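Local coordinates for protein-glutaminase (Chryseobacterium proteolyticum, PDB 2ZK9) that deamidates glutamine side chains in proteins, hydrolysing the amide to leave glutamate and release ammonia, at residues K99-F107 against V112-C121. Residues are numbered along the deposited sequence; the frame is centred on the assembly and turned at random.
Sequences KRIIDPSLF and VTDTAWRNAC
Trp117 and Ile101 show how a strand and the short helix after it can be joined through one indole. CG2 of Ile101 sits over a face of the five-membered ring of Trp117, 3.6 Å from its centroid and 14° off the normal, a close CH-pi contact, while Ile101 CD1 lies over the benzo half near CE3. With Trp117 CG anti to the backbone N (chi1 179°), the indole extends from its helix far enough for NE1 to reach Asp103. This N-H runs nearly straight, at 166°, to the anti lone pair of OD2, with 2.9 Å between Trp117 NE1 and Asp103 OD2. Ser105 N donates to Asp103 OD1, closing an Asx turn; OD2 also bonds His83 NE2. This pair is consistent with the acid and histidine of the Cys-His-Asp triad of papain-like enzymes, which would make Trp117 a second-shell residue positioning Asp103. An alanine in place of Trp117 would probably uncover Ile101 and cost Asp103 OD2 one of its donors, leaving the carboxylate less firmly oriented.

Phe107 continues the packed part: Val112 CG2 lies over one face of the Phe107 ring, 4.0 Å from the centroid, and the far end of the ring presses on the helix, with Phe107 CZ 3.5 Å from Ala120 CB. A single antiparallel bridge, the hydrogen-bonded pair Ile101 and Val112, ties the backbones together. The Arg100 end is looser and partly open to solvent. There the guanidinium has Thr113 CG2 over one face, its NH1 bonds Lys99 O within its own strand, and a water joins Lys99 O to Asp114 N.

Strand 97-102 pairs antiparallel with 82-91 in the mixed sheet. Helix 114-120 lies against this sheet, Trp117 touching Ala85 of strand 82-91 and both Gln63 and Val65 of strand 61-66, whereas Ile102 faces helix 8-19.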
loop_
_atom_site.group_PDB
_atom_site.type_symbol
_atom_site.label_atom_id
_atom_site.label_comp_id
_atom_site.label_asym_id
_atom_site.label_seq_id
_atom_site.Cartn_x
_atom_site.Cartn_y
_atom_site.Cartn_z
ATOM N N LYS A 99 -2.012 -0.261 -15.950
ATOM C CA LYS A 99 -1.696 -0.516 -14.542
ATOM C C LYS A 99 -1.963 0.747 -13.751
ATOM O O LYS A 99 -1.707 1.873 -14.208
ATOM C CB LYS A 99 -0.258 -0.938 -14.302
ATOM C CG LYS A 99 0.170 -2.180 -15.060
ATOM C CD LYS A 99 1.512 -2.704 -14.575
ATOM C CE LYS A 99 1.996 -3.889 -15.391
ATOM N NZ LYS A 99 3.328 -4.334 -14.916
ATOM N N ARG A 100 -2.394 0.561 -12.510
ATOM C CA ARG A 100 -2.545 1.656 -11.546
ATOM C C ARG A 100 -2.101 1.200 -10.174
ATOM O O ARG A 100 -2.315 0.045 -9.806
ATOM C CB ARG A 100 -3.978 2.134 -11.441
ATOM C CG ARG A 100 -4.581 2.773 -12.664
ATOM C CD ARG A 100 -4.033 4.135 -12.938
ATOM N NE ARG A 100 -4.712 4.767 -14.105
ATOM C CZ ARG A 100 -4.296 4.558 -15.342
ATOM N NH1 ARG A 100 -3.259 3.761 -15.643
ATOM N NH2 ARG A 100 -4.977 5.180 -16.303
ATOM N N ILE A 101 -1.554 2.127 -9.400
ATOM C CA ILE A 101 -1.371 1.928 -7.994
ATOM C C ILE A 101 -2.667 2.172 -7.246
ATOM O O ILE A 101 -3.407 3.104 -7.559
ATOM C CB ILE A 101 -0.294 2.911 -7.453
ATOM C CG1 ILE A 101 1.081 2.628 -8.036
ATOM C CG2 ILE A 101 -0.283 2.955 -5.939
ATOM C CD1 ILE A 101 1.813 1.409 -7.438
ATOM N N ILE A 102 -2.931 1.313 -6.238
ATOM C CA ILE A 102 -3.940 1.607 -5.225
ATOM C C ILE A 102 -3.207 1.846 -3.940
ATOM O O ILE A 102 -2.477 0.972 -3.436
ATOM C CB ILE A 102 -5.008 0.517 -5.119
ATOM C CG1 ILE A 102 -5.815 0.452 -6.443
ATOM C CG2 ILE A 102 -5.874 0.772 -3.930
ATOM C CD1 ILE A 102 -6.868 -0.634 -6.502
ATOM N N ASP A 103 -3.344 3.055 -3.382
ATOM C CA ASP A 103 -2.710 3.376 -2.126
ATOM C C ASP A 103 -3.501 4.500 -1.433
ATOM O O ASP A 103 -3.152 5.672 -1.527
ATOM C CB ASP A 103 -1.267 3.842 -2.278
ATOM C CG ASP A 103 -0.599 4.131 -0.971
ATOM O OD1 ASP A 103 -1.255 3.941 0.107
ATOM O OD2 ASP A 103 0.569 4.534 -0.997
ATOM N N PRO A 104 -4.540 4.140 -0.702
ATOM C CA PRO A 104 -5.322 5.151 0.040
ATOM C C PRO A 104 -4.591 5.879 1.121
ATOM O O PRO A 104 -5.150 6.844 1.656
ATOM C CB PRO A 104 -6.489 4.311 0.591
ATOM C CG PRO A 104 -6.660 3.192 -0.361
ATOM C CD PRO A 104 -5.224 2.830 -0.684
ATOM N N SER A 105 -3.393 5.487 1.505
ATOM C CA SER A 105 -2.605 6.307 2.432
ATOM C C SER A 105 -2.113 7.613 1.795
ATOM O O SER A 105 -1.832 8.534 2.510
ATOM C CB SER A 105 -1.465 5.547 3.098
ATOM O OG SER A 105 -0.348 5.267 2.236
ATOM N N LEU A 106 -2.035 7.640 0.473
ATOM C CA LEU A 106 -1.595 8.808 -0.291
ATOM C C LEU A 106 -2.674 9.343 -1.219
ATOM O O LEU A 106 -2.623 10.531 -1.540
ATOM C CB LEU A 106 -0.304 8.519 -1.045
ATOM C CG LEU A 106 0.903 8.217 -0.159
ATOM C CD1 LEU A 106 2.100 7.847 -1.038
ATOM C CD2 LEU A 106 1.234 9.370 0.751
ATOM N N PHE A 107 -3.530 8.505 -1.747
ATOM C CA PHE A 107 -4.526 8.840 -2.732
ATOM C C PHE A 107 -5.836 8.192 -2.331
ATOM O O PHE A 107 -6.164 7.047 -2.685
ATOM C CB PHE A 107 -4.072 8.398 -4.130
ATOM C CG PHE A 107 -2.836 9.113 -4.566
ATOM C CD1 PHE A 107 -2.914 10.339 -5.177
ATOM C CD2 PHE A 107 -1.593 8.528 -4.386
ATOM C CE1 PHE A 107 -1.802 10.997 -5.637
ATOM C CE2 PHE A 107 -0.450 9.174 -4.796
ATOM C CZ PHE A 107 -0.559 10.377 -5.449
ATOM N N VAL A 112 -4.257 5.501 -9.113
ATOM C CA VAL A 112 -3.421 6.494 -9.754
ATOM C C VAL A 112 -2.292 5.836 -10.532
ATOM O O VAL A 112 -1.975 4.671 -10.330
ATOM C CB VAL A 112 -2.866 7.523 -8.757
ATOM C CG1 VAL A 112 -4.016 8.264 -8.053
ATOM C CG2 VAL A 112 -1.957 6.845 -7.749
ATOM N N THR A 113 -1.650 6.593 -11.435
ATOM C CA THR A 113 -0.488 6.023 -12.118
ATOM C C THR A 113 0.644 5.820 -11.141
ATOM O O THR A 113 0.771 6.534 -10.129
ATOM C CB THR A 113 -0.012 6.923 -13.275
ATOM O OG1 THR A 113 0.420 8.162 -12.718
ATOM C CG2 THR A 113 -1.109 7.101 -14.312
ATOM N N ASP A 114 1.539 4.903 -11.479
ATOM C CA ASP A 114 2.711 4.717 -10.645
ATOM C C ASP A 114 3.620 5.961 -10.654
ATOM O O ASP A 114 4.264 6.250 -9.655
ATOM C CB ASP A 114 3.472 3.459 -10.992
ATOM C CG ASP A 114 4.103 3.380 -12.330
ATOM O OD1 ASP A 114 5.024 2.545 -12.494
ATOM O OD2 ASP A 114 3.731 4.156 -13.250
ATOM N N THR A 115 3.648 6.728 -11.746
ATOM C CA THR A 115 4.469 7.936 -11.736
ATOM C C THR A 115 3.862 8.969 -10.802
ATOM O O THR A 115 4.638 9.596 -10.053
ATOM C CB THR A 115 4.607 8.504 -13.146
ATOM O OG1 THR A 115 3.266 8.609 -13.655
ATOM C CG2 THR A 115 5.394 7.577 -14.050
ATOM N N ALA A 116 2.543 9.126 -10.746
ATOM C CA ALA A 116 1.967 10.054 -9.766
ATOM C C ALA A 116 2.234 9.594 -8.352
ATOM O O ALA A 116 2.524 10.393 -7.440
ATOM C CB ALA A 116 0.477 10.173 -10.021
ATOM N N TRP A 117 2.146 8.295 -8.139
ATOM C CA TRP A 117 2.382 7.717 -6.828
ATOM C C TRP A 117 3.808 7.963 -6.331
ATOM O O TRP A 117 4.020 8.402 -5.204
ATOM C CB TRP A 117 2.031 6.248 -6.855
ATOM C CG TRP A 117 2.248 5.528 -5.562
ATOM C CD1 TRP A 117 1.517 5.618 -4.411
ATOM C CD2 TRP A 117 3.280 4.582 -5.321
ATOM N NE1 TRP A 117 2.031 4.772 -3.469
ATOM C CE2 TRP A 117 3.118 4.118 -3.979
ATOM C CE3 TRP A 117 4.325 4.045 -6.070
ATOM C CZ2 TRP A 117 3.953 3.178 -3.423
ATOM C CZ3 TRP A 117 5.160 3.121 -5.518
ATOM C CH2 TRP A 117 4.990 2.674 -4.201
ATOM N N ARG A 118 4.773 7.625 -7.179
ATOM C CA ARG A 118 6.163 7.840 -6.746
ATOM C C ARG A 118 6.425 9.305 -6.457
ATOM O O ARG A 118 7.151 9.662 -5.535
ATOM C CB ARG A 118 7.142 7.313 -7.769
ATOM C CG ARG A 118 7.129 5.765 -7.850
ATOM C CD ARG A 118 8.355 5.218 -8.603
ATOM N NE ARG A 118 8.489 5.727 -9.957
ATOM C CZ ARG A 118 7.859 5.219 -10.993
ATOM N NH1 ARG A 118 7.038 4.193 -10.899
ATOM N NH2 ARG A 118 8.063 5.785 -12.208
ATOM N N ASN A 119 5.821 10.199 -7.277
ATOM C CA ASN A 119 6.017 11.637 -7.002
ATOM C C ASN A 119 5.428 12.043 -5.649
ATOM O O ASN A 119 6.035 12.919 -5.002
ATOM C CB ASN A 119 5.424 12.417 -8.176
ATOM C CG ASN A 119 5.663 13.901 -8.012
ATOM O OD1 ASN A 119 4.687 14.618 -7.762
ATOM N ND2 ASN A 119 6.876 14.360 -8.115
ATOM N N ALA A 120 4.333 11.433 -5.194
ATOM C CA ALA A 120 3.808 11.710 -3.871
ATOM C C ALA A 120 4.684 11.198 -2.767
ATOM O O ALA A 120 4.500 11.598 -1.604
ATOM C CB ALA A 120 2.405 11.143 -3.734
ATOM N N CYS A 121 5.628 10.299 -3.080
ATOM C CA CYS A 121 6.616 9.820 -2.118
ATOM C C CYS A 121 7.847 10.695 -2.028
ATOM O O CYS A 121 8.742 10.397 -1.240
ATOM C CB CYS A 121 7.023 8.389 -2.498
ATOM S SG CYS A 121 5.699 7.178 -2.408
HETATM O O HOH W 1 0.729 3.234 -13.763
#